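Local coordinates for ABC transporter, substrate-binding protein (Streptococcus pneumoniae, PDB 5G5Y) that captures short- and long-chain fructooligosaccharides, preferring tetrasaccharides and larger, and serves as the solute-binding component of the FusABC-MsmK ABC importer, at residues Ile82-Glu85 with Asp86-Asp89; Phe248-Asp251 with Trp252-Ile256. All coordinates share one frame; numbering follows the deposited sequence.

How the contacts relate
Contact 1 (82-89) comes first along the chain and contact 2 (248-256) follows; their centres lie 47 Å apart, on opposite sides of the chain's centre, and the nearest atoms are about 37 Å apart. Each is a helix start, of helix 85-91 and helix 252-260 respectively, and each packs against a different mixed sheet: contact 1 touches strand 310-312, at the margin of the sheet containing strands 3-10, 34-41 and 61-63, whereas contact 2 touches strand 264-269 of the other. This fits the two-lobed architecture of solute-binding proteins, in which the sugar lies between the lobes. Contact 2 is the nearer to residues that bind the substrate, with W252 beside N274.

Contact 1: residues Ile82-Glu85 with Asp86-Asp89; sequences IPVE and DLID
The side chains of E85 and D86 lie side by side and point the same way, their carboxylate planes turned 63° apart. Along this flank the nearest approach between the two side chains is E85 CG to D86 OD1, 4.0 Å. A water joins their ends, donating weakly to E85 OE2 at 2.7 Å and to D86 OD2. The E85 carboxylate has stronger partners in the loop containing H115 and I116: OE2 is bonded to H115 ND1 and OE1 to the backbone N of I116. Its chain reaches that loop by folding, with chi1 at 64°, which sets CG between the backbone N and carbonyl carbon, and a second bend at chi2.

V84 occupies the N-cap of helix 85-91. Its O accepts from I88 N at 3.1 Å with an N-H...O angle of 151°, and more weakly from L87 N, while D89 N bonds to E85 O to continue the first turn. The N-H of D86 is satisfied by a second water, which it meets at 3.0 Å and which also donates to P83 O.

On the buried side V84 divides its two methyls: CG1 meets L87 CD1 at 4.4 Å, and CG2 meets I88 CD1 at 4.3 Å. I82 CD1 reaches the same L87 methyl. Strand 310-312 and helix 319-329 extend this apolar surface through I312 and L319.

Two acidic groups thus sit at the amino end of a helix, where the dipole would be expected to favour negative charge and to offset part of their mutual repulsion; the H115 and I116 bonds would further stabilise E85.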
loop_
_atom_site.group_PDB
_atom_site.type_symbol
_atom_site.label_atom_id
_atom_site.label_comp_id
_atom_site.label_asym_id
_atom_site.label_seq_id
_atom_site.Cartn_x
_atom_site.Cartn_y
_atom_site.Cartn_z
ATOM N N ILE A 82 -21.046 10.687 13.716
ATOM C CA ILE A 82 -22.364 10.123 13.464
ATOM C C ILE A 82 -22.351 9.088 12.331
ATOM O O ILE A 82 -21.447 9.119 11.456
ATOM C CB ILE A 82 -23.390 11.220 13.122
ATOM C CG1 ILE A 82 -23.041 11.960 11.809
ATOM C CG2 ILE A 82 -23.459 12.199 14.295
ATOM C CD1 ILE A 82 -24.183 12.776 11.226
ATOM N N PRO A 83 -23.351 8.174 12.338
ATOM C CA PRO A 83 -23.531 7.313 11.180
ATOM C C PRO A 83 -23.991 8.123 9.965
ATOM O O PRO A 83 -24.788 9.055 10.099
ATOM C CB PRO A 83 -24.613 6.311 11.624
ATOM C CG PRO A 83 -24.803 6.511 13.083
ATOM C CD PRO A 83 -24.356 7.913 13.389
ATOM N N VAL A 84 -23.497 7.755 8.790
ATOM C CA VAL A 84 -23.748 8.508 7.559
ATOM C C VAL A 84 -24.408 7.706 6.427
ATOM O O VAL A 84 -24.581 8.254 5.340
ATOM C CB VAL A 84 -22.430 9.101 7.005
ATOM C CG1 VAL A 84 -21.777 9.987 8.044
ATOM C CG2 VAL A 84 -21.468 7.997 6.574
ATOM N N GLU A 85 -24.752 6.438 6.660
ATOM C CA GLU A 85 -25.337 5.596 5.589
ATOM C C GLU A 85 -26.605 6.204 4.981
ATOM O O GLU A 85 -26.785 6.118 3.776
ATOM C CB GLU A 85 -25.555 4.127 5.994
ATOM C CG GLU A 85 -26.561 3.868 7.102
ATOM C CD GLU A 85 -25.982 4.036 8.492
ATOM O OE1 GLU A 85 -24.797 4.426 8.640
ATOM O OE2 GLU A 85 -26.736 3.775 9.450
ATOM N N ASP A 86 -27.427 6.850 5.789
ATOM C CA ASP A 86 -28.700 7.441 5.307
ATOM C C ASP A 86 -28.432 8.696 4.470
ATOM O O ASP A 86 -29.180 9.006 3.563
ATOM C CB ASP A 86 -29.637 7.795 6.474
ATOM C CG ASP A 86 -30.177 6.545 7.232
ATOM O OD1 ASP A 86 -30.199 5.414 6.683
ATOM O OD2 ASP A 86 -30.608 6.694 8.400
ATOM N N LEU A 87 -27.367 9.419 4.806
ATOM C CA LEU A 87 -26.953 10.599 4.076
ATOM C C LEU A 87 -26.433 10.195 2.698
ATOM O O LEU A 87 -26.676 10.901 1.710
ATOM C CB LEU A 87 -25.878 11.381 4.848
ATOM C CG LEU A 87 -26.333 11.928 6.201
ATOM C CD1 LEU A 87 -25.147 12.505 6.936
ATOM C CD2 LEU A 87 -27.445 12.972 6.052
ATOM N N ILE A 88 -25.760 9.037 2.624
ATOM C CA ILE A 88 -25.294 8.534 1.335
ATOM C C ILE A 88 -26.478 8.290 0.414
ATOM O O ILE A 88 -26.540 8.808 -0.713
ATOM C CB ILE A 88 -24.446 7.262 1.471
ATOM C CG1 ILE A 88 -23.159 7.607 2.232
ATOM C CG2 ILE A 88 -24.149 6.655 0.096
ATOM C CD1 ILE A 88 -22.315 6.398 2.634
ATOM N N ASP A 89 -27.408 7.481 0.903
ATOM C CA ASP A 89 -28.576 7.109 0.162
ATOM C C ASP A 89 -29.407 8.314 -0.304
ATOM O O ASP A 89 -29.855 8.344 -1.435
ATOM C CB ASP A 89 -29.446 6.196 1.042
ATOM C CG ASP A 89 -30.554 5.517 0.258
ATOM O OD1 ASP A 89 -30.269 4.904 -0.803
ATOM O OD2 ASP A 89 -31.713 5.586 0.697
HETATM O O HOH W 1 -26.969 8.384 8.269
HETATM O O HOH W 2 -28.080 6.121 9.884
#

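Contact 2: residues Phe248-Asp251 with Trp252-Ile256; sequences FEHD and WNSYI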
loop_
_atom_site.group_PDB
_atom_site.type_symbol
_atom_site.label_atom_id
_atom_site.label_comp_id
_atom_site.label_asym_id
_atom_site.label_seq_id
_atom_site.Cartn_x
_atom_site.Cartn_y
_atom_site.Cartn_z
ATOM N N PHE A 248 20.892 -7.639 7.640
ATOM C CA PHE A 248 20.048 -7.601 8.834
ATOM C C PHE A 248 20.271 -6.401 9.746
ATOM O O PHE A 248 19.580 -6.252 10.747
ATOM C CB PHE A 248 20.189 -8.924 9.595
ATOM C CG PHE A 248 19.712 -10.097 8.814
ATOM C CD1 PHE A 248 18.365 -10.457 8.840
ATOM C CD2 PHE A 248 20.603 -10.846 8.034
ATOM C CE1 PHE A 248 17.919 -11.540 8.092
ATOM C CE2 PHE A 248 20.157 -11.929 7.292
ATOM C CZ PHE A 248 18.813 -12.279 7.316
ATOM N N GLU A 249 21.206 -5.523 9.390
ATOM C CA GLU A 249 21.564 -4.355 10.220
ATOM C C GLU A 249 21.325 -3.003 9.570
ATOM O O GLU A 249 20.997 -2.048 10.248
ATOM C CB GLU A 249 23.041 -4.444 10.593
ATOM C CG GLU A 249 23.304 -5.520 11.611
ATOM C CD GLU A 249 24.781 -5.763 11.831
ATOM O OE1 GLU A 249 25.538 -5.844 10.840
ATOM O OE2 GLU A 249 25.187 -5.885 13.006
ATOM N N HIS A 250 21.500 -2.908 8.268
ATOM C CA HIS A 250 21.465 -1.599 7.621
ATOM C C HIS A 250 20.074 -0.978 7.500
ATOM O O HIS A 250 19.049 -1.647 7.654
ATOM C CB HIS A 250 22.178 -1.639 6.281
ATOM C CG HIS A 250 21.574 -2.577 5.283
ATOM N ND1 HIS A 250 22.250 -2.952 4.163
ATOM C CD2 HIS A 250 20.382 -3.224 5.236
ATOM C CE1 HIS A 250 21.520 -3.791 3.453
ATOM N NE2 HIS A 250 20.379 -3.972 4.085
ATOM N N ASP A 251 20.062 0.324 7.254
ATOM C CA ASP A 251 18.845 1.074 7.070
ATOM C C ASP A 251 18.733 1.518 5.622
ATOM O O ASP A 251 19.599 1.220 4.826
ATOM C CB ASP A 251 18.751 2.236 8.081
ATOM C CG ASP A 251 19.809 3.337 7.877
ATOM O OD1 ASP A 251 20.587 3.345 6.891
ATOM O OD2 ASP A 251 19.849 4.214 8.770
ATOM N N TRP A 252 17.612 2.157 5.288
ATOM C CA TRP A 252 17.299 2.583 3.928
ATOM C C TRP A 252 18.418 3.450 3.348
ATOM O O TRP A 252 18.830 3.271 2.214
ATOM C CB TRP A 252 16.001 3.366 3.954
ATOM C CG TRP A 252 15.631 4.056 2.658
ATOM C CD1 TRP A 252 15.588 5.410 2.436
ATOM C CD2 TRP A 252 15.179 3.432 1.437
ATOM N NE1 TRP A 252 15.157 5.668 1.155
ATOM C CE2 TRP A 252 14.897 4.475 0.518
ATOM C CE3 TRP A 252 15.004 2.098 1.028
ATOM C CZ2 TRP A 252 14.464 4.227 -0.794
ATOM C CZ3 TRP A 252 14.567 1.850 -0.276
ATOM C CH2 TRP A 252 14.292 2.919 -1.170
ATOM N N ASN A 253 18.907 4.391 4.150
ATOM C CA ASN A 253 20.002 5.273 3.704
ATOM C C ASN A 253 21.245 4.512 3.281
ATOM O O ASN A 253 21.798 4.781 2.227
ATOM C CB ASN A 253 20.320 6.335 4.776
ATOM C CG ASN A 253 19.276 7.450 4.813
ATOM O OD1 ASN A 253 18.687 7.796 3.798
ATOM N ND2 ASN A 253 19.072 8.027 5.973
ATOM N N SER A 254 21.658 3.524 4.057
ATOM C CA SER A 254 22.818 2.719 3.666
ATOM C C SER A 254 22.585 1.846 2.415
ATOM O O SER A 254 23.450 1.713 1.546
ATOM C CB SER A 254 23.266 1.832 4.826
ATOM O OG SER A 254 24.176 0.862 4.320
ATOM N N TYR A 255 21.390 1.250 2.351
ATOM C CA TYR A 255 20.980 0.366 1.240
ATOM C C TYR A 255 21.015 1.109 -0.076
ATOM O O TYR A 255 21.589 0.638 -1.054
ATOM C CB TYR A 255 19.547 -0.087 1.519
ATOM C CG TYR A 255 18.944 -1.179 0.689
ATOM C CD1 TYR A 255 19.397 -2.492 0.795
ATOM C CD2 TYR A 255 17.817 -0.938 -0.101
ATOM C CE1 TYR A 255 18.785 -3.528 0.095
ATOM C CE2 TYR A 255 17.199 -1.967 -0.803
ATOM C CZ TYR A 255 17.672 -3.265 -0.683
ATOM O OH TYR A 255 17.091 -4.303 -1.361
ATOM N N ILE A 256 20.403 2.281 -0.108
ATOM C CA ILE A 256 20.428 3.081 -1.342
ATOM C C ILE A 256 21.807 3.695 -1.677
ATOM O O ILE A 256 22.084 3.951 -2.840
ATOM C CB ILE A 256 19.300 4.123 -1.400
ATOM C CG1 ILE A 256 19.522 5.269 -0.436
ATOM C CG2 ILE A 256 17.949 3.451 -1.132
ATOM C CD1 ILE A 256 18.511 6.380 -0.604
#
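D251 caps the amino end of helix 252-260 as its N-cap residue: its OD1 accepts from S254 N at 3.0 Å, with an N-H...O angle of 163°. With chi1 at 67°, the carboxylate turns back toward the start of the helix, and OD1 also lies against the CB atoms of N253 and S254. The main chain of the same residue supplies the next bond, Y255 N to D251 O at 3.1 Å, and so D251 holds two successive helix N-H groups, one through its side chain and one through its carbonyl.

Just before the cap, H250 meets Y255 in an offset edge-to-face pair. The edge of the tyrosine is directed at the imidazole face, with ring planes at 74° and centroids 5.4 Å apart. The closest approach is Y255 CD1 to H250 CE1, 3.6 Å. H250 NE2 bonds to F185 O and Y255 OH to F268 O in strand 264-269, where the tyrosine also touches Y267, while H250 ND1 bonds to K258 NZ farther along the same helix; together these bonds should limit ring rotation.

S254 adds a lighter touch, its OG lying 3.8 Å from H250 CB. Toward the substrate site, the indole of W252 lies close to N274, a substrate-binding residue, and one turn along the helix I256 CG2 sits over the centre of that indole, 3.4 Å above its plane.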